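Local coordinates for periplasmic cell division protein (SufI) (Aquifex aeolicus, PDB 6SYY) that binds a mononuclear copper and a three-copper cluster and, as a multicopper oxidase, probably couples substrate oxidation to the reduction of dioxygen, at residues S64-W69 and A105-S111; F122-S128 and P145-D151. All blocks are in the same frame, centred on the assembly; numbering follows the deposited sequence.

Contact 1 and contact 2 both belong to the N-terminal cupredoxin-like domain of the multicopper oxidase and follow one another along the chain. Their centres lie about 19 Å apart and their nearest atoms about 5 Å apart, without touching. One sheet connects them: strand 102-110, half of contact 1, neighbours the short strand 147-148 of contact 2. Between them in sequence runs strand 117-120, which carries the copper ligands His118 and His120. Contact 2 is the nearer to the metals, the Phe122 side chain being about 6 Å from that of His118 and about 8 Å from a copper ion; in contact 1 the Phe107 side chain is about 9 Å from that of His161.

Contact 1: S64-W69 and A105-S111; sequences SITAKW and ADFVNNS
Phe107 (chi1 t) swings its ring edge under strand 64-69, CE1 3.7 Å from Ala67 CB and CD1 3.3 Å from Ile65 O. The extended strands run parallel, axes 4.6 Å apart at closest approach, 20° between their directions, pairing Ser64 with Asp106, Ile65 with Phe107, Thr66 with Val108 and Ala67 with Asn109. Hydrogen bonds alternate: Ile65 N to Asp106 O 2.8 Å, Val108 N to Ile65 O 2.9 Å, Ala67 N to Val108 O 3.1 Å and Asn110 N to Ala67 O 2.8 Å. On the more exposed face Thr66 OG1 lies 3.6 Å from Val108 CB. Asn109 forms an Asx turn, its OD1 accepting from Ser111 N (3.1 Å) and Ser111 OG (2.6 Å). Water 1 bridges Trp69 N and Asn110 O; Trp69 NE1 bonds weakly to Ser111 O (2.9 Å). The pair belongs to one sheet of the cupredoxin-like beta-sandwich: strand 80-86 flanks 63-72, 141-143 and 147-148 border 102-110, and Ile65 and Phe107 pack on Ile117 of strand 117-120 in the other sheet.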
loop_
_atom_site.group_PDB
_atom_site.type_symbol
_atom_site.label_atom_id
_atom_site.label_comp_id
_atom_site.label_asym_id
_atom_site.label_seq_id
_atom_site.Cartn_x
_atom_site.Cartn_y
_atom_site.Cartn_z
ATOM N N SER A 64 15.483 -12.168 -10.833
ATOM C CA SER A 64 15.754 -10.831 -11.344
ATOM C C SER A 64 14.446 -10.067 -11.501
ATOM O O SER A 64 13.487 -10.570 -12.096
ATOM C CB SER A 64 16.498 -10.895 -12.680
ATOM O OG SER A 64 17.789 -11.457 -12.519
ATOM N N ILE A 65 14.407 -8.859 -10.953
ATOM C CA ILE A 65 13.286 -7.947 -11.120
ATOM C C ILE A 65 13.830 -6.718 -11.828
ATOM O O ILE A 65 14.582 -5.935 -11.235
ATOM C CB ILE A 65 12.636 -7.579 -9.781
ATOM C CG1 ILE A 65 12.263 -8.850 -9.018
ATOM C CG2 ILE A 65 11.412 -6.709 -10.008
ATOM C CD1 ILE A 65 11.833 -8.601 -7.608
ATOM N N THR A 66 13.467 -6.550 -13.094
ATOM C CA THR A 66 14.037 -5.507 -13.936
ATOM C C THR A 66 13.015 -4.403 -14.152
ATOM O O THR A 66 11.911 -4.662 -14.640
ATOM C CB THR A 66 14.491 -6.074 -15.278
ATOM O OG1 THR A 66 15.363 -7.187 -15.053
ATOM C CG2 THR A 66 15.228 -5.006 -16.073
ATOM N N ALA A 67 13.384 -3.176 -13.791
ATOM C CA ALA A 67 12.598 -2.003 -14.143
ATOM C C ALA A 67 13.062 -1.498 -15.501
ATOM O O ALA A 67 14.265 -1.358 -15.735
ATOM C CB ALA A 67 12.742 -0.906 -13.090
ATOM N N LYS A 68 12.115 -1.240 -16.398
ATOM C CA LYS A 68 12.480 -0.857 -17.751
ATOM C C LYS A 68 11.379 -0.006 -18.364
ATOM O O LYS A 68 10.219 -0.044 -17.938
ATOM C CB LYS A 68 12.746 -2.089 -18.629
ATOM C CG LYS A 68 11.502 -2.902 -18.956
ATOM C CD LYS A 68 11.782 -3.903 -20.066
ATOM C CE LYS A 68 10.492 -4.494 -20.596
ATOM N NZ LYS A 68 10.717 -5.486 -21.685
ATOM N N TRP A 69 11.765 0.768 -19.375
ATOM C CA TRP A 69 10.807 1.502 -20.185
ATOM C C TRP A 69 10.193 0.594 -21.241
ATOM O O TRP A 69 10.868 -0.270 -21.808
ATOM C CB TRP A 69 11.479 2.692 -20.865
ATOM C CG TRP A 69 11.698 3.828 -19.948
ATOM C CD1 TRP A 69 12.886 4.245 -19.429
ATOM C CD2 TRP A 69 10.694 4.701 -19.421
ATOM N NE1 TRP A 69 12.684 5.334 -18.615
ATOM C CE2 TRP A 69 11.346 5.631 -18.592
ATOM C CE3 TRP A 69 9.306 4.787 -19.574
ATOM C CZ2 TRP A 69 10.657 6.637 -17.916
ATOM C CZ3 TRP A 69 8.624 5.783 -18.903
ATOM C CH2 TRP A 69 9.300 6.697 -18.083
ATOM N N ALA A 105 16.219 -11.779 -4.013
ATOM C CA ALA A 105 15.865 -10.903 -5.124
ATOM C C ALA A 105 17.054 -10.064 -5.565
ATOM O O ALA A 105 17.832 -9.581 -4.736
ATOM C CB ALA A 105 14.701 -9.977 -4.758
ATOM N N ASP A 106 17.187 -9.898 -6.881
ATOM C CA ASP A 106 18.116 -8.952 -7.483
ATOM C C ASP A 106 17.313 -7.930 -8.268
ATOM O O ASP A 106 16.509 -8.301 -9.132
ATOM C CB ASP A 106 19.120 -9.638 -8.418
ATOM C CG ASP A 106 19.771 -10.847 -7.792
ATOM O OD1 ASP A 106 19.568 -11.966 -8.312
ATOM O OD2 ASP A 106 20.471 -10.681 -6.773
ATOM N N PHE A 107 17.523 -6.655 -7.966
ATOM C CA PHE A 107 16.902 -5.576 -8.720
ATOM C C PHE A 107 17.850 -5.135 -9.826
ATOM O O PHE A 107 18.950 -4.645 -9.547
ATOM C CB PHE A 107 16.553 -4.400 -7.812
ATOM C CG PHE A 107 16.205 -3.146 -8.561
ATOM C CD1 PHE A 107 15.267 -3.169 -9.585
ATOM C CD2 PHE A 107 16.814 -1.942 -8.245
ATOM C CE1 PHE A 107 14.944 -2.013 -10.282
ATOM C CE2 PHE A 107 16.495 -0.779 -8.934
ATOM C CZ PHE A 107 15.560 -0.815 -9.953
ATOM N N VAL A 108 17.427 -5.308 -11.073
ATOM C CA VAL A 108 18.176 -4.838 -12.233
ATOM C C VAL A 108 17.516 -3.556 -12.722
ATOM O O VAL A 108 16.326 -3.549 -13.060
ATOM C CB VAL A 108 18.223 -5.902 -13.338
ATOM C CG1 VAL A 108 19.133 -5.448 -14.465
ATOM C CG2 VAL A 108 18.677 -7.231 -12.759
ATOM N N ASN A 109 18.283 -2.470 -12.760
ATOM C CA ASN A 109 17.740 -1.135 -12.998
ATOM C C ASN A 109 18.017 -0.717 -14.437
ATOM O O ASN A 109 19.140 -0.339 -14.781
ATOM C CB ASN A 109 18.335 -0.134 -12.012
ATOM C CG ASN A 109 17.700 1.239 -12.123
ATOM O OD1 ASN A 109 16.647 1.401 -12.744
ATOM N ND2 ASN A 109 18.331 2.235 -11.512
ATOM N N ASN A 110 16.985 -0.769 -15.276
ATOM C CA ASN A 110 17.028 -0.201 -16.618
ATOM C C ASN A 110 16.011 0.928 -16.754
ATOM O O ASN A 110 15.500 1.188 -17.845
ATOM C CB ASN A 110 16.782 -1.275 -17.677
ATOM C CG ASN A 110 17.875 -2.327 -17.710
ATOM O OD1 ASN A 110 19.017 -2.064 -17.336
ATOM N ND2 ASN A 110 17.530 -3.527 -18.167
ATOM N N SER A 111 15.702 1.598 -15.645
ATOM C CA SER A 111 14.692 2.647 -15.638
ATOM C C SER A 111 15.210 3.987 -16.142
ATOM O O SER A 111 14.403 4.898 -16.357
ATOM C CB SER A 111 14.130 2.824 -14.225
ATOM O OG SER A 111 15.097 3.396 -13.361
HETATM O O HOH W 1 14.529 0.462 -20.204
#

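Contact 2: F122-S128 and P145-D151; sequences FRAPWKS and PDFTIID
Phe122 lies in the loop that follows strand 117-120 of the first cupredoxin-like domain and packs on the segment around strand 147-148. Its ring (chi1 m) meets that of Phe147 edge to edge, Phe122 CD2 3.9 Å from Phe147 CZ, and Phe122 CE2 lies 3.7 Å from Ile149 CD1. Arg123, extended in backbone, gives its N to Asp151 OD2 at 2.8 Å. Its side chain (chi1 m, chi2 and chi3 t) runs past Ile150, Arg123 CB 3.8 Å from Ile150 CD1, and forms a long salt bridge from NE to Asp151 OD1, 3.8 Å; Gln459 of the C-terminal cupredoxin-like domain hydrogen-bonds to both atoms. Water 2 donates to Arg123 O (3.0 Å) and Asp151 OD2 (2.9 Å) and accepts from Ile150 N (2.7 Å). Phe147 (chi1 p) points toward 122-128: Ala124 places CB over one face of its ring, a CH-pi contact 4.0 Å from the centroid, and Pro125 CD lies 3.7 Å from Phe147 CB. Trp126, out of reach of 145-151, packs on Tyr134 and on Ile504 and Tyr505 of strand 503-509. Gln503 and Tyr505 also bond to Trp126 N and Ala124 O, so the loop joins the first and third domains beside the copper-ligand strand. Residues 126-128 form a 3-10 segment, Ser128 N bonding to Pro125 O at 2.7 Å. Ser128 CB lies 3.5 Å from Phe147 CD1, and Ser128 OG donates to Pro145 O at 2.8 Å.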
loop_
_atom_site.group_PDB
_atom_site.type_symbol
_atom_site.label_atom_id
_atom_site.label_comp_id
_atom_site.label_asym_id
_atom_site.label_seq_id
_atom_site.Cartn_x
_atom_site.Cartn_y
_atom_site.Cartn_z
ATOM N N PHE A 122 7.209 -5.135 4.659
ATOM C CA PHE A 122 8.041 -6.251 5.091
ATOM C C PHE A 122 8.796 -5.918 6.373
ATOM O O PHE A 122 9.266 -4.794 6.571
ATOM C CB PHE A 122 9.050 -6.630 4.000
ATOM C CG PHE A 122 8.481 -7.481 2.898
ATOM C CD1 PHE A 122 7.125 -7.473 2.610
ATOM C CD2 PHE A 122 9.310 -8.300 2.150
ATOM C CE1 PHE A 122 6.610 -8.259 1.591
ATOM C CE2 PHE A 122 8.801 -9.088 1.130
ATOM C CZ PHE A 122 7.449 -9.068 0.851
ATOM N N ARG A 123 8.906 -6.911 7.251
ATOM C CA ARG A 123 9.926 -6.920 8.292
ATOM C C ARG A 123 11.170 -7.554 7.685
ATOM O O ARG A 123 11.209 -8.767 7.458
ATOM C CB ARG A 123 9.455 -7.696 9.518
ATOM C CG ARG A 123 8.256 -7.100 10.210
ATOM C CD ARG A 123 7.615 -8.105 11.154
ATOM N NE ARG A 123 6.462 -7.527 11.831
ATOM C CZ ARG A 123 6.475 -7.095 13.086
ATOM N NH1 ARG A 123 7.584 -7.196 13.807
ATOM N NH2 ARG A 123 5.378 -6.572 13.621
ATOM N N ALA A 124 12.175 -6.735 7.400
ATOM C CA ALA A 124 13.376 -7.181 6.713
ATOM C C ALA A 124 14.592 -6.498 7.317
ATOM O O ALA A 124 14.472 -5.413 7.901
ATOM C CB ALA A 124 13.305 -6.863 5.212
ATOM N N PRO A 125 15.770 -7.111 7.209
ATOM C CA PRO A 125 16.999 -6.354 7.463
ATOM C C PRO A 125 17.060 -5.189 6.488
ATOM O O PRO A 125 16.713 -5.324 5.314
ATOM C CB PRO A 125 18.117 -7.374 7.215
ATOM C CG PRO A 125 17.449 -8.711 7.295
ATOM C CD PRO A 125 16.049 -8.500 6.806
ATOM N N TRP A 126 17.478 -4.027 6.989
ATOM C CA TRP A 126 17.228 -2.799 6.243
ATOM C C TRP A 126 18.045 -2.714 4.962
ATOM O O TRP A 126 17.633 -2.023 4.024
ATOM C CB TRP A 126 17.480 -1.586 7.132
ATOM C CG TRP A 126 18.910 -1.257 7.354
ATOM C CD1 TRP A 126 19.797 -1.932 8.137
ATOM C CD2 TRP A 126 19.619 -0.144 6.806
ATOM N NE1 TRP A 126 21.022 -1.310 8.103
ATOM C CE2 TRP A 126 20.936 -0.208 7.294
ATOM C CE3 TRP A 126 19.266 0.902 5.948
ATOM C CZ2 TRP A 126 21.902 0.732 6.951
ATOM C CZ3 TRP A 126 20.226 1.834 5.609
ATOM C CH2 TRP A 126 21.529 1.743 6.109
ATOM N N LYS A 127 19.174 -3.414 4.883
ATOM C CA LYS A 127 19.886 -3.487 3.614
ATOM C C LYS A 127 19.162 -4.367 2.604
ATOM O O LYS A 127 19.544 -4.381 1.428
ATOM C CB LYS A 127 21.313 -3.983 3.852
ATOM C CG LYS A 127 22.054 -3.119 4.857
ATOM C CD LYS A 127 23.405 -3.680 5.259
ATOM C CE LYS A 127 24.094 -2.743 6.248
ATOM N NZ LYS A 127 25.422 -3.247 6.685
ATOM N N SER A 128 18.127 -5.091 3.032
ATOM C CA SER A 128 17.265 -5.853 2.141
ATOM C C SER A 128 15.898 -5.211 1.988
ATOM O O SER A 128 15.016 -5.794 1.348
ATOM C CB SER A 128 17.102 -7.288 2.647
ATOM O OG SER A 128 18.349 -7.957 2.718
ATOM N N PRO A 145 20.421 -8.947 -0.011
ATOM C CA PRO A 145 20.813 -10.118 0.781
ATOM C C PRO A 145 19.599 -10.965 1.138
ATOM O O PRO A 145 18.510 -10.446 1.394
ATOM C CB PRO A 145 21.462 -9.502 2.026
ATOM C CG PRO A 145 21.932 -8.157 1.581
ATOM C CD PRO A 145 20.945 -7.689 0.553
ATOM N N ASP A 146 19.793 -12.285 1.128
ATOM C CA ASP A 146 18.729 -13.208 1.500
ATOM C C ASP A 146 18.131 -12.827 2.847
ATOM O O ASP A 146 18.836 -12.376 3.754
ATOM C CB ASP A 146 19.266 -14.642 1.570
ATOM C CG ASP A 146 19.548 -15.236 0.204
ATOM O OD1 ASP A 146 19.332 -14.538 -0.809
ATOM O OD2 ASP A 146 19.982 -16.411 0.148
ATOM N N PHE A 147 16.818 -12.999 2.973
ATOM C CA PHE A 147 16.183 -12.912 4.277
ATOM C C PHE A 147 14.932 -13.776 4.271
ATOM O O PHE A 147 14.449 -14.201 3.218
ATOM C CB PHE A 147 15.864 -11.461 4.669
ATOM C CG PHE A 147 14.844 -10.795 3.789
ATOM C CD1 PHE A 147 15.208 -10.268 2.561
ATOM C CD2 PHE A 147 13.526 -10.672 4.204
ATOM C CE1 PHE A 147 14.275 -9.643 1.754
ATOM C CE2 PHE A 147 12.584 -10.050 3.403
ATOM C CZ PHE A 147 12.959 -9.536 2.173
ATOM N N THR A 148 14.426 -14.048 5.470
ATOM C CA THR A 148 13.250 -14.886 5.648
ATOM C C THR A 148 11.997 -14.021 5.725
ATOM O O THR A 148 11.973 -13.008 6.433
ATOM C CB THR A 148 13.387 -15.728 6.918
ATOM O OG1 THR A 148 14.592 -16.499 6.856
ATOM C CG2 THR A 148 12.199 -16.665 7.073
ATOM N N ILE A 149 10.959 -14.422 4.996
ATOM C CA ILE A 149 9.657 -13.768 5.091
ATOM C C ILE A 149 9.040 -14.137 6.437
ATOM O O ILE A 149 8.721 -15.304 6.678
ATOM C CB ILE A 149 8.741 -14.171 3.934
ATOM C CG1 ILE A 149 9.395 -13.825 2.592
ATOM C CG2 ILE A 149 7.382 -13.503 4.080
ATOM C CD1 ILE A 149 9.851 -12.385 2.495
ATOM N N ILE A 150 8.870 -13.149 7.318
ATOM C CA ILE A 150 8.346 -13.377 8.658
ATOM C C ILE A 150 7.042 -12.629 8.900
ATOM O O ILE A 150 6.561 -12.582 10.031
ATOM C CB ILE A 150 9.387 -13.012 9.736
ATOM C CG1 ILE A 150 9.734 -11.525 9.659
ATOM C CG2 ILE A 150 10.637 -13.863 9.572
ATOM C CD1 ILE A 150 10.757 -11.080 10.684
ATOM N N ASP A 151 6.454 -12.054 7.860
ATOM C CA ASP A 151 5.214 -11.308 7.985
ATOM C C ASP A 151 3.999 -12.229 7.885
ATOM O O ASP A 151 4.062 -13.331 7.337
ATOM C CB ASP A 151 5.146 -10.223 6.912
ATOM C CG ASP A 151 6.021 -9.033 7.242
ATOM O OD1 ASP A 151 5.652 -8.266 8.158
ATOM O OD2 ASP A 151 7.088 -8.883 6.609
HETATM O O HOH W 2 9.325 -10.680 6.207
#